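Alcohol dehydrogenase IV (Corynebacterium glutamicum, PDB 3IV7) probably reduces maleylacetate with a nicotinamide cofactor, as a member of the iron-containing alcohol dehydrogenase family. Local coordinates at residues M70-I74 / E75-R79; R200-N203 / Q204-K208; H242-C245 / H246-G250. All blocks are in the same frame, centred on the assembly; numbering follows the deposited sequence.

Contact 1. Residues M70-I74 / E75-R79; sequences MHVPI and EVAER
The carboxylate of Glu75 folds back over the start of its own helix and takes the methyl of Ile74 on one face: CG2 of Ile74 stands 3.6 Å from CD of Glu75 and almost equally far from both carboxylate oxygens. Pro73 adds its ring to the same cluster, CB approaching Glu75 OE1 to 3.6 Å. A bend at chi2 (84°) turns the glutamate back in this way, and its side chain crosses that of Ile74 at about a right angle. The guanidinium of Arg79, one turn on, has Glu75 O over the centre of one face, 3.5 Å above the plane, while its NH2 reaches a salt bridge with Glu67.

Pro73 occupies the N-cap, and its carbonyl oxygen accepts the amide of Ala77, four residues on, at 3.0 Å from Ala77 N in a nearly straight bond (166°), with a weak, strongly bent second bond from Val76 N. Glu78 N then bonds to Ile74 O at 2.8 Å. The acidic group of Glu75 lies in the first turn, where it would probably interact favourably with the helix dipole; Glu78 instead sends OE2 to Arg81.

CB of Pro73 lies beside CG2 of Val76 at 3.9 Å, and Val72 CG1 meets Ala77 CB at 4.1 Å. Val72 and Ala77 continue inward onto helix 98-111 and strand 130-135. The arrangement is an N-cap at Pro73, which opens helix 74-86; this helix links the parallel strands 63-65 and 91-96 in a beta-alpha-beta crossover that passes strand 40-43, consistent with the nucleotide-binding N-terminal domain of this family.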
loop_
_atom_site.group_PDB
_atom_site.type_symbol
_atom_site.label_atom_id
_atom_site.label_comp_id
_atom_site.label_asym_id
_atom_site.label_seq_id
_atom_site.Cartn_x
_atom_site.Cartn_y
_atom_site.Cartn_z
HETATM N N MSE A 70 -12.952 11.396 -25.241
HETATM C CA MSE A 70 -13.315 10.093 -24.654
HETATM C C MSE A 70 -12.715 8.918 -25.448
HETATM O O MSE A 70 -12.681 8.972 -26.718
HETATM C CB MSE A 70 -14.858 9.970 -24.684
HETATM C CG MSE A 70 -15.417 8.797 -23.914
HETATM SE SE MSE A 70 -17.379 8.747 -23.951
HETATM C CE MSE A 70 -17.676 8.780 -25.890
ATOM N N HIS A 71 -12.282 7.889 -24.754
ATOM C CA HIS A 71 -11.709 6.640 -25.345
ATOM C C HIS A 71 -10.304 6.838 -25.977
ATOM O O HIS A 71 -9.757 5.909 -26.580
ATOM C CB HIS A 71 -12.674 6.006 -26.362
ATOM C CG HIS A 71 -14.073 5.839 -25.857
ATOM N ND1 HIS A 71 -14.375 5.105 -24.732
ATOM C CD2 HIS A 71 -15.264 6.241 -26.377
ATOM C CE1 HIS A 71 -15.686 5.109 -24.546
ATOM N NE2 HIS A 71 -16.249 5.792 -25.531
ATOM N N VAL A 72 -9.746 8.037 -25.826
ATOM C CA VAL A 72 -8.416 8.405 -26.355
ATOM C C VAL A 72 -8.130 7.839 -27.748
ATOM O O VAL A 72 -7.442 6.826 -27.889
ATOM C CB VAL A 72 -7.265 8.029 -25.360
ATOM C CG1 VAL A 72 -5.943 8.780 -25.722
ATOM C CG2 VAL A 72 -7.662 8.369 -23.927
ATOM N N PRO A 73 -8.687 8.493 -28.788
ATOM C CA PRO A 73 -8.388 8.108 -30.144
ATOM C C PRO A 73 -6.922 8.261 -30.392
ATOM O O PRO A 73 -6.320 9.207 -29.909
ATOM C CB PRO A 73 -9.177 9.125 -30.995
ATOM C CG PRO A 73 -10.301 9.562 -30.101
ATOM C CD PRO A 73 -9.728 9.540 -28.717
ATOM N N ILE A 74 -6.367 7.362 -31.196
ATOM C CA ILE A 74 -4.961 7.345 -31.460
ATOM C C ILE A 74 -4.521 8.627 -32.132
ATOM O O ILE A 74 -3.442 9.122 -31.846
ATOM C CB ILE A 74 -4.545 6.112 -32.329
ATOM C CG1 ILE A 74 -3.001 6.043 -32.460
ATOM C CG2 ILE A 74 -5.206 6.180 -33.741
ATOM C CD1 ILE A 74 -2.234 6.020 -31.089
ATOM N N GLU A 75 -5.388 9.207 -32.973
ATOM C CA GLU A 75 -5.063 10.466 -33.653
ATOM C C GLU A 75 -4.954 11.636 -32.641
ATOM O O GLU A 75 -4.169 12.559 -32.818
ATOM C CB GLU A 75 -6.106 10.805 -34.722
ATOM C CG GLU A 75 -6.311 9.695 -35.844
ATOM C CD GLU A 75 -7.300 8.584 -35.415
ATOM O OE1 GLU A 75 -7.806 8.633 -34.279
ATOM O OE2 GLU A 75 -7.573 7.673 -36.218
ATOM N N VAL A 76 -5.770 11.601 -31.625
ATOM C CA VAL A 76 -5.730 12.622 -30.578
ATOM C C VAL A 76 -4.462 12.414 -29.705
ATOM O O VAL A 76 -3.774 13.357 -29.362
ATOM C CB VAL A 76 -7.022 12.564 -29.741
ATOM C CG1 VAL A 76 -6.947 13.482 -28.503
ATOM C CG2 VAL A 76 -8.260 12.912 -30.660
ATOM N N ALA A 77 -4.159 11.156 -29.375
ATOM C CA ALA A 77 -2.943 10.847 -28.634
ATOM C C ALA A 77 -1.714 11.314 -29.447
ATOM O O ALA A 77 -0.814 11.979 -28.904
ATOM C CB ALA A 77 -2.865 9.354 -28.343
ATOM N N GLU A 78 -1.714 11.029 -30.754
ATOM C CA GLU A 78 -0.575 11.396 -31.626
ATOM C C GLU A 78 -0.339 12.912 -31.701
ATOM O O GLU A 78 0.810 13.354 -31.647
ATOM C CB GLU A 78 -0.712 10.785 -33.030
ATOM C CG GLU A 78 -0.398 9.282 -33.065
ATOM C CD GLU A 78 1.086 8.990 -32.851
ATOM O OE1 GLU A 78 1.858 9.174 -33.793
ATOM O OE2 GLU A 78 1.477 8.563 -31.749
ATOM N N ARG A 79 -1.414 13.701 -31.827
ATOM C CA ARG A 79 -1.285 15.182 -31.755
ATOM C C ARG A 79 -0.733 15.636 -30.408
ATOM O O ARG A 79 0.163 16.452 -30.364
ATOM C CB ARG A 79 -2.624 15.871 -32.009
ATOM C CG ARG A 79 -2.992 15.966 -33.494
ATOM C CD ARG A 79 -4.261 16.810 -33.703
ATOM N NE ARG A 79 -5.478 16.163 -33.179
ATOM C CZ ARG A 79 -6.201 15.250 -33.838
ATOM N NH1 ARG A 79 -5.808 14.784 -35.017
ATOM N NH2 ARG A 79 -7.283 14.753 -33.289
#

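Contact 2. Residues R200-N203 / Q204-K208; sequences RALN and QGLPK
Leu202 and Leu206 turn CG in the same sense, each anti to its own carbonyl carbon (chi1 -74° and -60°), and their side chains therefore run side by side down one flank of the helix, with Leu202 CD2 4.2 Å from Leu206 CD2. The same torsion swings CG of Leu206 back onto the preceding turn, 3.2 Å from Leu202 O, an oxygen that also accepts the amide of Leu206 at 3.0 Å. Gln204 behaves alike on another flank: its CG leans over Arg200 O, the acceptor of the Gln204 amide, at 3.3 Å. Between these two bonds lies that of Gly205 N to Ala201 O, 2.9 Å long.

The run of bonds to the carbonyl four residues back is interrupted at Pro207. Proline has no N-H to offer, and Asn203 O is met instead by the ring carbons of Pro207, CD at 3.0 Å and CG at 3.2 Å, a tight fit that accompanies a kink in helix 189-211. This helix belongs to the all-helical C-terminal part of the iron-containing alcohol dehydrogenase fold, where it packs against helices 216-236 and 291-301. Pro207 and Asn203 both rest on Leu298 of the latter, whereas Leu206 meets Ala222 of the former.

The charged ends are tied by salt bridges to residues on this and the neighbouring helix, Arg200 to Glu197, one turn earlier, and Lys208 NZ to Glu217 and Glu221. Beyond the kink, Lys208 N makes a weak bond to Gly205 O, 3.0 Å long.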
loop_
_atom_site.group_PDB
_atom_site.type_symbol
_atom_site.label_atom_id
_atom_site.label_comp_id
_atom_site.label_asym_id
_atom_site.label_seq_id
_atom_site.Cartn_x
_atom_site.Cartn_y
_atom_site.Cartn_z
ATOM N N ARG A 200 -15.062 1.011 2.563
ATOM C CA ARG A 200 -15.420 1.753 3.762
ATOM C C ARG A 200 -15.552 3.252 3.477
ATOM O O ARG A 200 -16.571 3.850 3.806
ATOM C CB ARG A 200 -14.378 1.541 4.871
ATOM C CG ARG A 200 -14.749 2.226 6.226
ATOM C CD ARG A 200 -13.525 2.408 7.147
ATOM N NE ARG A 200 -12.459 3.198 6.519
ATOM C CZ ARG A 200 -12.456 4.528 6.402
ATOM N NH1 ARG A 200 -13.487 5.254 6.837
ATOM N NH2 ARG A 200 -11.434 5.137 5.799
ATOM N N ALA A 201 -14.533 3.832 2.835
ATOM C CA ALA A 201 -14.515 5.270 2.551
ATOM C C ALA A 201 -15.616 5.707 1.598
ATOM O O ALA A 201 -16.240 6.736 1.812
ATOM C CB ALA A 201 -13.126 5.713 2.023
ATOM N N LEU A 202 -15.843 4.945 0.537
ATOM C CA LEU A 202 -16.879 5.286 -0.421
ATOM C C LEU A 202 -18.282 5.133 0.141
ATOM O O LEU A 202 -19.163 5.952 -0.131
ATOM C CB LEU A 202 -16.719 4.492 -1.702
ATOM C CG LEU A 202 -15.562 4.988 -2.551
ATOM C CD1 LEU A 202 -15.021 3.907 -3.461
ATOM C CD2 LEU A 202 -15.955 6.262 -3.336
ATOM N N ASN A 203 -18.482 4.105 0.949
ATOM C CA ASN A 203 -19.786 3.850 1.574
ATOM C C ASN A 203 -20.158 4.956 2.556
ATOM O O ASN A 203 -21.325 5.337 2.686
ATOM C CB ASN A 203 -19.748 2.499 2.289
ATOM C CG ASN A 203 -21.027 2.128 2.839
ATOM O OD1 ASN A 203 -22.011 1.956 2.095
ATOM N ND2 ASN A 203 -21.084 1.976 4.173
ATOM N N GLN A 204 -19.152 5.498 3.206
ATOM C CA GLN A 204 -19.325 6.610 4.143
ATOM C C GLN A 204 -19.520 7.921 3.389
ATOM O O GLN A 204 -20.424 8.695 3.697
ATOM C CB GLN A 204 -18.077 6.728 5.050
ATOM C CG GLN A 204 -17.979 5.658 6.130
ATOM C CD GLN A 204 -19.021 5.836 7.226
ATOM O OE1 GLN A 204 -19.215 6.950 7.765
ATOM N NE2 GLN A 204 -19.705 4.753 7.561
ATOM N N GLY A 205 -18.708 8.114 2.344
ATOM C CA GLY A 205 -18.650 9.392 1.614
ATOM C C GLY A 205 -19.800 9.707 0.670
ATOM O O GLY A 205 -20.347 10.821 0.697
ATOM N N LEU A 206 -20.197 8.731 -0.146
ATOM C CA LEU A 206 -21.184 8.975 -1.168
ATOM C C LEU A 206 -22.528 9.454 -0.615
ATOM O O LEU A 206 -23.092 10.396 -1.146
ATOM C CB LEU A 206 -21.343 7.747 -2.109
ATOM C CG LEU A 206 -20.041 7.332 -2.857
ATOM C CD1 LEU A 206 -20.254 6.088 -3.708
ATOM C CD2 LEU A 206 -19.457 8.473 -3.714
ATOM N N PRO A 207 -23.017 8.852 0.490
ATOM C CA PRO A 207 -24.288 9.356 0.986
ATOM C C PRO A 207 -24.190 10.796 1.535
ATOM O O PRO A 207 -25.196 11.507 1.558
ATOM C CB PRO A 207 -24.637 8.390 2.134
ATOM C CG PRO A 207 -23.841 7.139 1.842
ATOM C CD PRO A 207 -22.627 7.577 1.128
ATOM N N LYS A 208 -23.010 11.171 2.061
ATOM C CA LYS A 208 -22.807 12.501 2.607
ATOM C C LYS A 208 -22.805 13.553 1.461
ATOM O O LYS A 208 -23.249 14.668 1.648
ATOM C CB LYS A 208 -21.507 12.560 3.392
ATOM C CG LYS A 208 -21.519 11.763 4.699
ATOM C CD LYS A 208 -20.166 11.844 5.384
ATOM C CE LYS A 208 -19.985 10.733 6.427
ATOM N NZ LYS A 208 -18.667 10.774 6.977
#

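Contact 3. Residues H242-C245 / H246-G250; sequences HKIC and HTLGG
Residues 242-250 form a regular alpha-helix in which His246, Thr247, Leu248 and Gly249 each bond through N to the carbonyl oxygen four residues earlier. The spacing of His242 and His246, one turn apart, matches the His-x-x-x-His pattern of iron-containing alcohol dehydrogenases; in metal-dependent relatives the first of these histidines probably sits at the metal site, whereas here His242 NE2 bonds to His177 ND1.

The amide of His246 holds His242 O at 2.8 Å, and CB of His246 sits 3.3 Å from that same oxygen. With CG anti to the backbone N (chi1 -174°), the imidazole of His246 leads away from residues 242-245 while CB stays against His242 O. The ring of His242 is fixed from outside the helix, since ND1 bonds to Asp180 and Phe233 stacks on it; with the NE2 bond, this leaves it little freedom to rotate.

Lys243 O receives Thr247 N at 3.2 Å. The hydroxyl of the same threonine lies close by, but any bond to this carbonyl is weak and unsettled, since OG1 also makes a hydrogen bond with Thr325 OG1. The buried flank of the helix is apolar: Ile244 inserts among Leu342, Leu345 and Leu346 of helix 339-351, and Cys245 faces His260 and Val263 of helix 256-271.

Near the C-terminal end, Gly249 N bonds to Cys245 O at 2.8 Å, and Gly250 N repeats the pattern onto His246 O. Leu248 completes the apolar flank, lying beside Ile244 and pointing the same way, with its CD1 3.9 Å from Ile244 CG2.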
loop_
_atom_site.group_PDB
_atom_site.type_symbol
_atom_site.label_atom_id
_atom_site.label_comp_id
_atom_site.label_asym_id
_atom_site.label_seq_id
_atom_site.Cartn_x
_atom_site.Cartn_y
_atom_site.Cartn_z
ATOM N N HIS A 242 -15.221 -5.853 -14.557
ATOM C CA HIS A 242 -14.494 -4.976 -15.455
ATOM C C HIS A 242 -14.496 -5.490 -16.871
ATOM O O HIS A 242 -14.532 -4.702 -17.802
ATOM C CB HIS A 242 -13.053 -4.733 -14.948
ATOM C CG HIS A 242 -13.002 -3.952 -13.683
ATOM N ND1 HIS A 242 -13.210 -4.527 -12.449
ATOM C CD2 HIS A 242 -12.841 -2.623 -13.462
ATOM C CE1 HIS A 242 -13.156 -3.585 -11.520
ATOM N NE2 HIS A 242 -12.925 -2.425 -12.108
ATOM N N LYS A 243 -14.428 -6.799 -17.046
ATOM C CA LYS A 243 -14.469 -7.372 -18.402
ATOM C C LYS A 243 -15.825 -7.046 -19.057
ATOM O O LYS A 243 -15.870 -6.613 -20.188
ATOM C CB LYS A 243 -14.251 -8.877 -18.369
ATOM C CG LYS A 243 -12.865 -9.345 -17.898
ATOM C CD LYS A 243 -11.733 -8.607 -18.589
ATOM C CE LYS A 243 -10.369 -9.147 -18.145
ATOM N NZ LYS A 243 -9.280 -8.535 -18.938
ATOM N N ILE A 244 -16.919 -7.231 -18.307
ATOM C CA ILE A 244 -18.251 -6.888 -18.793
ATOM C C ILE A 244 -18.309 -5.395 -19.168
ATOM O O ILE A 244 -18.682 -5.037 -20.298
ATOM C CB ILE A 244 -19.318 -7.170 -17.741
ATOM C CG1 ILE A 244 -19.504 -8.677 -17.550
ATOM C CG2 ILE A 244 -20.631 -6.509 -18.137
ATOM C CD1 ILE A 244 -20.372 -9.044 -16.372
ATOM N N CYS A 245 -17.894 -4.531 -18.245
ATOM C CA CYS A 245 -17.947 -3.088 -18.486
ATOM C C CYS A 245 -17.087 -2.618 -19.645
ATOM O O CYS A 245 -17.485 -1.702 -20.390
ATOM C CB CYS A 245 -17.619 -2.336 -17.205
ATOM S SG CYS A 245 -18.924 -2.594 -15.948
ATOM N N HIS A 246 -15.917 -3.248 -19.824
ATOM C CA HIS A 246 -15.043 -2.928 -20.942
ATOM C C HIS A 246 -15.782 -3.217 -22.267
ATOM O O HIS A 246 -15.785 -2.393 -23.145
ATOM C CB HIS A 246 -13.726 -3.731 -20.849
ATOM C CG HIS A 246 -12.700 -3.356 -21.880
ATOM N ND1 HIS A 246 -12.281 -4.230 -22.866
ATOM C CD2 HIS A 246 -11.983 -2.217 -22.059
ATOM C CE1 HIS A 246 -11.348 -3.646 -23.600
ATOM N NE2 HIS A 246 -11.160 -2.420 -23.139
ATOM N N THR A 247 -16.408 -4.382 -22.370
ATOM C CA THR A 247 -17.240 -4.735 -23.549
ATOM C C THR A 247 -18.372 -3.732 -23.748
ATOM O O THR A 247 -18.588 -3.251 -24.859
ATOM C CB THR A 247 -17.874 -6.128 -23.396
ATOM O OG1 THR A 247 -16.859 -7.127 -23.331
ATOM C CG2 THR A 247 -18.829 -6.447 -24.576
ATOM N N LEU A 248 -19.090 -3.396 -22.663
ATOM C CA LEU A 248 -20.256 -2.519 -22.791
ATOM C C LEU A 248 -19.835 -1.095 -23.199
ATOM O O LEU A 248 -20.513 -0.456 -23.998
ATOM C CB LEU A 248 -21.117 -2.525 -21.511
ATOM C CG LEU A 248 -21.867 -3.831 -21.140
ATOM C CD1 LEU A 248 -22.647 -3.682 -19.823
ATOM C CD2 LEU A 248 -22.812 -4.269 -22.251
ATOM N N GLY A 249 -18.700 -0.629 -22.680
ATOM C CA GLY A 249 -18.157 0.695 -23.045
ATOM C C GLY A 249 -17.505 0.698 -24.423
ATOM O O GLY A 249 -17.651 1.641 -25.184
ATOM N N GLY A 250 -16.812 -0.384 -24.748
ATOM C CA GLY A 250 -16.048 -0.466 -25.989
ATOM C C GLY A 250 -16.901 -0.755 -27.190
ATOM O O GLY A 250 -16.879 -0.019 -28.172
#

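Contacts 1 and 3 meet in space although they are far apart along the chain: their centres are 19 Å apart, and His71 CE1 packs 4.0 Å from Gly249 O, joining the loop before helix 74-86 to the C-terminal end of helix 240-250. His71 NE2 also hydrogen-bonds to Asn253, just beyond that helix. Contact 2 stands apart, its centre 34 Å from that of contact 1 and on the opposite side of the chain's centre; its nearest atoms to contact 3 are still about 11 Å away. Of the three, contact 3, with His242 and His246, is probably nearest the active-site cleft that family members form between their two domains.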